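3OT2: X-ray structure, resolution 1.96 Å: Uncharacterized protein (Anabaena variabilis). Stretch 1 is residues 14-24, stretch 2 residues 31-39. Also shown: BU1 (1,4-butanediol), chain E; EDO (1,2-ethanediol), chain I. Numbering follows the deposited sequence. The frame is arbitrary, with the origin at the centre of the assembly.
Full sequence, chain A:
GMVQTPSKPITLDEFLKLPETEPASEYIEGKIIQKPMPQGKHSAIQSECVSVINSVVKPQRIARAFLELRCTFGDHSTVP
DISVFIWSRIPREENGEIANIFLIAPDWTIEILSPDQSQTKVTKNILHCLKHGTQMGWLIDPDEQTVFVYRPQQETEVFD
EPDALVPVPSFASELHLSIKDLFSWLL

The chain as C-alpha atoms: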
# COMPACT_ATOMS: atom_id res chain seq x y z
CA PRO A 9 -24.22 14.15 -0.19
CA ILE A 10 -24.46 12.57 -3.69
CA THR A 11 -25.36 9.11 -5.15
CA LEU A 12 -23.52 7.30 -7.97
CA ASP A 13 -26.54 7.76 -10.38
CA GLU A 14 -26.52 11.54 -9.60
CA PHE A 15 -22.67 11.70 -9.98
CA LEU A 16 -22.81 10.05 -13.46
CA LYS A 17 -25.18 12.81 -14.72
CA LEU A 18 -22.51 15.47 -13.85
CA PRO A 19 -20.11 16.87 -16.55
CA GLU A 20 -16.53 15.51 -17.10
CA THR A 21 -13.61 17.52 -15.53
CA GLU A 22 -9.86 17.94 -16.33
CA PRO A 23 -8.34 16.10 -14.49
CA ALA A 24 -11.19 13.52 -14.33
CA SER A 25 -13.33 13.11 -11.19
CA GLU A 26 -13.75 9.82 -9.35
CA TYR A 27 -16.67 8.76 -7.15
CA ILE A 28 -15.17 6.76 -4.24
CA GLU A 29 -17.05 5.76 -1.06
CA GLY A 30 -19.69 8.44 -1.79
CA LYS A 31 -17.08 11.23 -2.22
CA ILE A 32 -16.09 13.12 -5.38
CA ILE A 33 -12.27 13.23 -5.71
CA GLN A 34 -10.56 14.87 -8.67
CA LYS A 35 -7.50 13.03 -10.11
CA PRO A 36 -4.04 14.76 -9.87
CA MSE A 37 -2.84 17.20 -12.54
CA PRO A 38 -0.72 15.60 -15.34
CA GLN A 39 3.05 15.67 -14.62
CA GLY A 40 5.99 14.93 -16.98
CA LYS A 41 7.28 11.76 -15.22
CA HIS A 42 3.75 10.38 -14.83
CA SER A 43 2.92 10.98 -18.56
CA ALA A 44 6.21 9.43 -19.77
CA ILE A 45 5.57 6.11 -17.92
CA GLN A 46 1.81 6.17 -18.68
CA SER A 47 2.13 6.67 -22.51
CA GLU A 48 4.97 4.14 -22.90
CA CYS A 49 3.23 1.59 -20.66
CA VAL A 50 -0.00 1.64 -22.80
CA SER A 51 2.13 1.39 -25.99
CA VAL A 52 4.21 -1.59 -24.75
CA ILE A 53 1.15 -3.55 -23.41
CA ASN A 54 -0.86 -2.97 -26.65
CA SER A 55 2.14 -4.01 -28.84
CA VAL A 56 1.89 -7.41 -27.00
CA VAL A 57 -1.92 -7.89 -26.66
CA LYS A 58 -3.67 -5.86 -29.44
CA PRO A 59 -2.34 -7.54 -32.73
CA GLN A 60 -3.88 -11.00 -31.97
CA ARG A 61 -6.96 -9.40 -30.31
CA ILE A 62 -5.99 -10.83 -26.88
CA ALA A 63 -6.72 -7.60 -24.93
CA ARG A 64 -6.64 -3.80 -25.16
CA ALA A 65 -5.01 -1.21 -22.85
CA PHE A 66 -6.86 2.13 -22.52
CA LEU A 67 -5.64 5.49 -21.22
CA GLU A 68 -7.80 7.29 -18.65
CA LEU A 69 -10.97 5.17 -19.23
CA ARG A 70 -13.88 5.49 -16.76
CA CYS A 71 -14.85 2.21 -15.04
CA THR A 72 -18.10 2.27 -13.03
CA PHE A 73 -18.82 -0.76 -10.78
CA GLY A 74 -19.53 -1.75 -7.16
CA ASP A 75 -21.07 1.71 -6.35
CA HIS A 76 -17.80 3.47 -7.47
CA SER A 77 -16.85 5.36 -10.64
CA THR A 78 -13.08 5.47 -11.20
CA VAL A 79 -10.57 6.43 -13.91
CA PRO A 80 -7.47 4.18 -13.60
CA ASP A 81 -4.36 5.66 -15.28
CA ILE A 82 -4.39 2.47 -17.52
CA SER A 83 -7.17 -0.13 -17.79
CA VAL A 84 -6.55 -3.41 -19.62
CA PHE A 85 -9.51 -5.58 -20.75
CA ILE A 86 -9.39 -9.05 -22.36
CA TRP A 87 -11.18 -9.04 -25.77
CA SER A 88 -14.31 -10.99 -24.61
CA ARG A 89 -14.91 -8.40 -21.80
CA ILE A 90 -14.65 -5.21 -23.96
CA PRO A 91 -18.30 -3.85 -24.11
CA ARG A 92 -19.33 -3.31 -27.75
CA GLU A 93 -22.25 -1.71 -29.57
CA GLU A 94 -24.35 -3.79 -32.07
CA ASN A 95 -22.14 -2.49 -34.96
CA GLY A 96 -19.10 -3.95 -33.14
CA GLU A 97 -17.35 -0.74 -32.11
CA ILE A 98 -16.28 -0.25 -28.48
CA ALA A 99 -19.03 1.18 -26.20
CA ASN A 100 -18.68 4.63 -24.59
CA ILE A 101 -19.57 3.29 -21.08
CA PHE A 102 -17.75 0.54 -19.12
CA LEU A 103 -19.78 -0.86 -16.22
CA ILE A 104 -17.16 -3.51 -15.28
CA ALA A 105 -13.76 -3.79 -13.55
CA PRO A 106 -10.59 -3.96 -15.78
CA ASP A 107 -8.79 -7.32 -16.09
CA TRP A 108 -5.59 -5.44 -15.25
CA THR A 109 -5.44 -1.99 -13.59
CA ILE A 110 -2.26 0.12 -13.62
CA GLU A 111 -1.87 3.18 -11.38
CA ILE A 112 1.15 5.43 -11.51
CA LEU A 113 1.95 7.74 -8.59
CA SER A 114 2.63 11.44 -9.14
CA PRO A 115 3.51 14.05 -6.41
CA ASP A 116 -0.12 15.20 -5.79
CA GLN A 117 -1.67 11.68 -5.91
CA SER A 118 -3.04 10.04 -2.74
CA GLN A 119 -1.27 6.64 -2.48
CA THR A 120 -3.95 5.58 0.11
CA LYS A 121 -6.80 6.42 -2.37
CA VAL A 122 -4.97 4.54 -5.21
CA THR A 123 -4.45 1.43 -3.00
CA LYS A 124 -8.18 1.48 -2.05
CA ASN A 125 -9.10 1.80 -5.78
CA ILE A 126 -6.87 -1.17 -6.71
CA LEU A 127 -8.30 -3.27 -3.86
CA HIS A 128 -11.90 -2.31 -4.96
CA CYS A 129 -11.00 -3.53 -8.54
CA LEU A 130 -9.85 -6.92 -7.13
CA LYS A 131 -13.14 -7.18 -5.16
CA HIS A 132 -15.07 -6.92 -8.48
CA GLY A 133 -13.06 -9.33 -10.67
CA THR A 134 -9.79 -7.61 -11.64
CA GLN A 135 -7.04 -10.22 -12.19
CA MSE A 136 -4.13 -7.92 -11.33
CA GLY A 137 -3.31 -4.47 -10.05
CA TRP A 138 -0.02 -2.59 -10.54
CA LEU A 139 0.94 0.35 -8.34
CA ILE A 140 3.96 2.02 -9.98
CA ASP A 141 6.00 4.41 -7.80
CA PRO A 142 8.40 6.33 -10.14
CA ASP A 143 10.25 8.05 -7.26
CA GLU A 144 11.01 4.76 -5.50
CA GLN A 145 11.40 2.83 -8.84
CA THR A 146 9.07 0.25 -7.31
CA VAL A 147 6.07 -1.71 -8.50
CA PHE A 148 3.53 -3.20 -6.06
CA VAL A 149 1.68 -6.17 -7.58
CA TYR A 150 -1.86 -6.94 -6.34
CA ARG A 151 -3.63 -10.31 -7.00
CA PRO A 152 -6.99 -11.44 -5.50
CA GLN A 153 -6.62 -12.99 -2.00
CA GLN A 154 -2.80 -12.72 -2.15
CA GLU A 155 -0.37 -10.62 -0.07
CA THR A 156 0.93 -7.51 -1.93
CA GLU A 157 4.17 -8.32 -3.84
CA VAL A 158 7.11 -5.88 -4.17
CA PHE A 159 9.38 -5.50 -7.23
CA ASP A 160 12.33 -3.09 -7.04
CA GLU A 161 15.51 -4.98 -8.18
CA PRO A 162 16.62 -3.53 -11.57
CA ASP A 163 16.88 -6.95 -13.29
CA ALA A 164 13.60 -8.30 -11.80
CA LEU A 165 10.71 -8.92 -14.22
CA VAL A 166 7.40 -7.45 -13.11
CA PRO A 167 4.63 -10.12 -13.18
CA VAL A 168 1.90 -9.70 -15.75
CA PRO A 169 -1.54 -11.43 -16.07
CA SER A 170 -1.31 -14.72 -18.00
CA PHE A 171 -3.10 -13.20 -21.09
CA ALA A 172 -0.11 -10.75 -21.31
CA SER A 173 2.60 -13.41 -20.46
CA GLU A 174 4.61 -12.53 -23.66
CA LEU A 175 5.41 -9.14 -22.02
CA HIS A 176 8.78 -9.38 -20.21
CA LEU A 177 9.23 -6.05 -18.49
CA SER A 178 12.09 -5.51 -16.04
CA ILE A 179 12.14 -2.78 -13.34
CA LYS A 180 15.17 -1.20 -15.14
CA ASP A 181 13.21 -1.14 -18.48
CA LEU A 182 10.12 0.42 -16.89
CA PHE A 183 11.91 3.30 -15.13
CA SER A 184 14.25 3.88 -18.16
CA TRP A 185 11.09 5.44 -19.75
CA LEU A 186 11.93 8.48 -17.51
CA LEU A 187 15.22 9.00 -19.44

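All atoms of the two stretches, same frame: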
# COMPACT_ATOMS: atom_id res chain seq x y z
N GLU A 14 -26.58 10.08 -9.55
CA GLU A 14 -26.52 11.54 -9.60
C GLU A 14 -25.14 11.99 -10.11
O GLU A 14 -25.07 12.84 -10.99
CB GLU A 14 -26.81 12.16 -8.22
CG GLU A 14 -28.28 12.16 -7.84
CD GLU A 14 -28.59 12.36 -6.36
OE1 GLU A 14 -27.70 12.85 -5.62
OE2 GLU A 14 -29.72 12.04 -5.95
N PHE A 15 -24.05 11.38 -9.58
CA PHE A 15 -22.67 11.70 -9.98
C PHE A 15 -22.46 11.51 -11.49
O PHE A 15 -21.79 12.33 -12.11
CB PHE A 15 -21.64 10.83 -9.19
CG PHE A 15 -20.23 10.88 -9.76
CD1 PHE A 15 -19.37 11.92 -9.44
CD2 PHE A 15 -19.79 9.89 -10.64
CE1 PHE A 15 -18.09 11.99 -10.01
CE2 PHE A 15 -18.51 9.97 -11.21
CZ PHE A 15 -17.67 11.01 -10.88
N LEU A 16 -22.98 10.40 -12.05
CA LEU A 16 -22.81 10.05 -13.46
C LEU A 16 -23.54 11.01 -14.41
O LEU A 16 -23.23 11.03 -15.60
CB LEU A 16 -23.22 8.60 -13.70
CG LEU A 16 -22.31 7.52 -13.07
CD1 LEU A 16 -22.99 6.17 -13.07
CD2 LEU A 16 -20.94 7.42 -13.76
N LYS A 17 -24.47 11.82 -13.90
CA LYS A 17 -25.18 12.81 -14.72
C LYS A 17 -24.35 14.10 -14.82
O LYS A 17 -24.61 14.92 -15.71
CB LYS A 17 -26.58 13.11 -14.15
CG LYS A 17 -27.56 11.93 -14.21
CD LYS A 17 -28.79 12.21 -13.37
CE LYS A 17 -29.59 10.97 -13.06
NZ LYS A 17 -30.65 11.25 -12.05
N LEU A 18 -23.36 14.28 -13.92
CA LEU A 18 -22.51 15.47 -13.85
C LEU A 18 -21.52 15.56 -15.04
O LEU A 18 -21.20 14.52 -15.65
CB LEU A 18 -21.73 15.52 -12.52
CG LEU A 18 -22.54 15.46 -11.22
CD1 LEU A 18 -21.63 15.35 -10.02
CD2 LEU A 18 -23.46 16.67 -11.07
N PRO A 19 -21.03 16.77 -15.40
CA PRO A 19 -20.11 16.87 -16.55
C PRO A 19 -18.70 16.38 -16.24
O PRO A 19 -18.30 16.41 -15.07
CB PRO A 19 -20.11 18.36 -16.88
CG PRO A 19 -20.42 19.03 -15.59
CD PRO A 19 -21.32 18.11 -14.83
N GLU A 20 -17.92 15.95 -17.28
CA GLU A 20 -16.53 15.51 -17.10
C GLU A 20 -15.64 16.72 -16.74
O GLU A 20 -15.98 17.86 -17.08
CB GLU A 20 -16.00 14.75 -18.33
CG GLU A 20 -16.48 13.30 -18.45
CD GLU A 20 -15.69 12.17 -17.79
OE1 GLU A 20 -14.60 12.42 -17.24
OE2 GLU A 20 -16.17 11.02 -17.87
N THR A 21 -14.56 16.48 -15.97
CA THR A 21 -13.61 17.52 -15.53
C THR A 21 -12.20 17.18 -16.01
O THR A 21 -11.95 16.05 -16.44
CB THR A 21 -13.65 17.67 -13.98
OG1 THR A 21 -13.22 16.45 -13.36
CG2 THR A 21 -15.01 18.07 -13.45
N GLU A 22 -11.27 18.16 -15.97
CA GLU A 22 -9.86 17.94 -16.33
C GLU A 22 -8.98 18.47 -15.20
O GLU A 22 -8.93 19.69 -15.00
CB GLU A 22 -9.46 18.56 -17.67
CG GLU A 22 -8.63 17.63 -18.55
CD GLU A 22 -7.25 17.23 -18.05
OE1 GLU A 22 -6.42 18.13 -17.80
OE2 GLU A 22 -6.99 16.00 -17.96
N PRO A 23 -8.35 17.57 -14.39
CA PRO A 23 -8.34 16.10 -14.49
C PRO A 23 -9.70 15.48 -14.14
O PRO A 23 -10.53 16.14 -13.51
CB PRO A 23 -7.25 15.69 -13.47
CG PRO A 23 -6.48 16.93 -13.18
CD PRO A 23 -7.50 18.02 -13.28
N ALA A 24 -9.93 14.22 -14.56
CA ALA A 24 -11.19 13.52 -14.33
C ALA A 24 -11.53 13.37 -12.83
O ALA A 24 -10.64 13.39 -11.97
CB ALA A 24 -11.16 12.16 -14.99
N LYS A 31 -17.79 9.95 -2.11
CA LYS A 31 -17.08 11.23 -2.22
C LYS A 31 -16.59 11.47 -3.64
O LYS A 31 -16.20 10.53 -4.34
CB LYS A 31 -15.88 11.28 -1.26
CG LYS A 31 -16.20 11.01 0.21
CD LYS A 31 -14.93 10.72 1.01
CE LYS A 31 -15.21 10.17 2.39
NZ LYS A 31 -15.58 8.73 2.37
N ILE A 32 -16.59 12.74 -4.06
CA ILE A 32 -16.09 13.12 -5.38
C ILE A 32 -14.64 13.60 -5.18
O ILE A 32 -14.41 14.55 -4.41
CB ILE A 32 -16.98 14.18 -6.08
CG1 ILE A 32 -18.42 13.65 -6.26
CG2 ILE A 32 -16.36 14.58 -7.43
CD1 ILE A 32 -19.47 14.71 -6.73
N ILE A 33 -13.69 12.90 -5.81
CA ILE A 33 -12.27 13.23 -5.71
C ILE A 33 -11.72 13.39 -7.12
O ILE A 33 -11.79 12.47 -7.94
CB ILE A 33 -11.43 12.20 -4.89
CG1 ILE A 33 -12.04 11.93 -3.49
CG2 ILE A 33 -9.96 12.67 -4.77
CD1 ILE A 33 -11.70 10.59 -2.90
N GLN A 34 -11.16 14.57 -7.38
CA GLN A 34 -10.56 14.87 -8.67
C GLN A 34 -9.17 14.25 -8.73
O GLN A 34 -8.44 14.30 -7.74
CB GLN A 34 -10.50 16.37 -8.87
CG GLN A 34 -10.31 16.77 -10.33
CD GLN A 34 -10.45 18.25 -10.56
OE1 GLN A 34 -10.53 19.07 -9.64
NE2 GLN A 34 -10.48 18.63 -11.83
N LYS A 35 -8.81 13.66 -9.89
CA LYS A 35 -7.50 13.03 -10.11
C LYS A 35 -6.38 14.09 -10.09
O LYS A 35 -6.68 15.27 -10.28
CB LYS A 35 -7.49 12.27 -11.45
CG LYS A 35 -8.13 10.89 -11.40
CD LYS A 35 -7.94 10.13 -12.72
CE LYS A 35 -6.50 9.71 -12.95
NZ LYS A 35 -6.38 8.72 -14.04
N PRO A 36 -5.08 13.72 -9.87
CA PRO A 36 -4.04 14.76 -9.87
C PRO A 36 -3.78 15.34 -11.26
O PRO A 36 -4.13 14.73 -12.28
CB PRO A 36 -2.79 14.03 -9.32
CG PRO A 36 -3.05 12.64 -9.47
CD PRO A 36 -4.51 12.39 -9.58
N MSE A 37 -3.19 16.53 -11.29
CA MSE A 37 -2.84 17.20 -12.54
C MSE A 37 -1.76 16.39 -13.27
O MSE A 37 -0.91 15.78 -12.60
CB MSE A 37 -2.36 18.63 -12.23
CG MSE A 37 -3.47 19.55 -11.71
SE MSE A 37 -4.64 20.11 -13.18
CE MSE A 37 -3.39 21.24 -14.11
N PRO A 38 -1.79 16.31 -14.63
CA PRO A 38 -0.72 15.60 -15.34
C PRO A 38 0.67 16.18 -15.02
O PRO A 38 0.81 17.38 -14.82
CB PRO A 38 -1.08 15.81 -16.82
CG PRO A 38 -2.55 16.10 -16.81
CD PRO A 38 -2.73 16.94 -15.58
N GLN A 39 1.67 15.32 -14.93
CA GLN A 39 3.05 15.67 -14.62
C GLN A 39 3.92 14.94 -15.64
O GLN A 39 3.50 13.89 -16.13
CB GLN A 39 3.36 15.25 -13.15
CG GLN A 39 4.82 15.41 -12.68
CD GLN A 39 5.45 14.14 -12.11
OE1 GLN A 39 5.00 13.00 -12.36
NE2 GLN A 39 6.53 14.32 -11.32
C1 BU1 E . -19.44 10.91 -16.11
C2 BU1 E . -19.28 11.49 -14.71
C3 BU1 E . -18.29 12.65 -14.85
C4 BU1 E . -18.07 13.33 -13.51
O5 BU1 E . -20.51 9.97 -16.09
O6 BU1 E . -17.05 14.33 -13.73
C1 EDO I . -13.10 9.90 -19.49
O1 EDO I . -14.39 9.29 -19.44
C2 EDO I . -12.51 9.88 -18.10
O2 EDO I . -11.24 10.53 -18.15

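Two hydrogen bonds link the stretches, and both end on consecutive carbonyls of stretch 1. The shorter is backbone to backbone: K35 N donates to A24 O at 2.8 Å with an N-H...O angle of 172°, nearly straight. Because it uses main-chain atoms alone, it asks little of the side chains beyond a backbone N-H at K35, which a proline would lack. The second is made by a side chain: Q34 NE2 donates to P23 O at 3.0 Å and 160°. The CA-to-CB bond of Q34 points sideways, but chi1 and chi2 are both t, and the extended chain carries the amide to the loop. A glutamine suits this place because it combines reach with an N-H donor for a carbonyl.

That carbonyl is used twice. T21, with chi1 in the p well, turns its hydroxyl forward along its own stretch, and T21 OG1 donates to P23 O at 2.7 Å. One acceptor thus ties the local loop conformation to the partner strand. The OG1 of T21 also lies 3.8 Å from NE2 of Q34, which is proximity rather than a bond. Likewise P23 N sits 3.5 Å from Q34 NE2, but a proline nitrogen has no hydrogen to share, so the pair is only a close approach.

P23 is the centre of the packing and gives up the most surface of any residue here, 97 Å² of the 474 Å² buried between the stretches. Its peptide bond with E22 is cis, and its CA-to-CB bond points toward stretch 2. The compact ring rests against the backbone of the other stretch, with P23 CB 3.3 Å from K35 O and P23 CG 3.3 Å from P36 O. On its CD atom it meets the selenium of M37, P23 CD to M37 SE being 3.5 Å; the all-m side chain of this selenomethionine folds round to make that apolar contact. P38 adds a looser one, its CD 4.5 Å from P23 CG.

K35 shows how a lysine can be buried at such a seam. Its aliphatic portion packs, with CB 4.0 Å from P23 CB, while the end of the chain leads away and the ammonium is satisfied elsewhere in the structure. A24 points its CB away from stretch 2 and contributes chiefly through its carbonyl.

A second, wholly apolar patch lies nearer the start of both stretches, centred on I32. Its m,t side chain points toward stretch 1 and touches two partners: I32 CG1 is 3.7 Å from F15 CD1, and I32 CD1 is 4.0 Å from L18 CD1. F15 and L18 are the ends of a type I turn, closed by L18 N donating to F15 O at 3.1 Å, and both direct their CA-to-CB bonds toward the strand. The turn therefore presents two hydrophobic groups to one branched side chain. F15 is buried, while I32 and L18 remain exposed. Butanediol also packs on F15, its C4 3.5 Å from F15 CZ.

The rule is economical: two hydrogen bonds join the stretches, while P23 packs against the other backbone and I32 packs against F15 and L18.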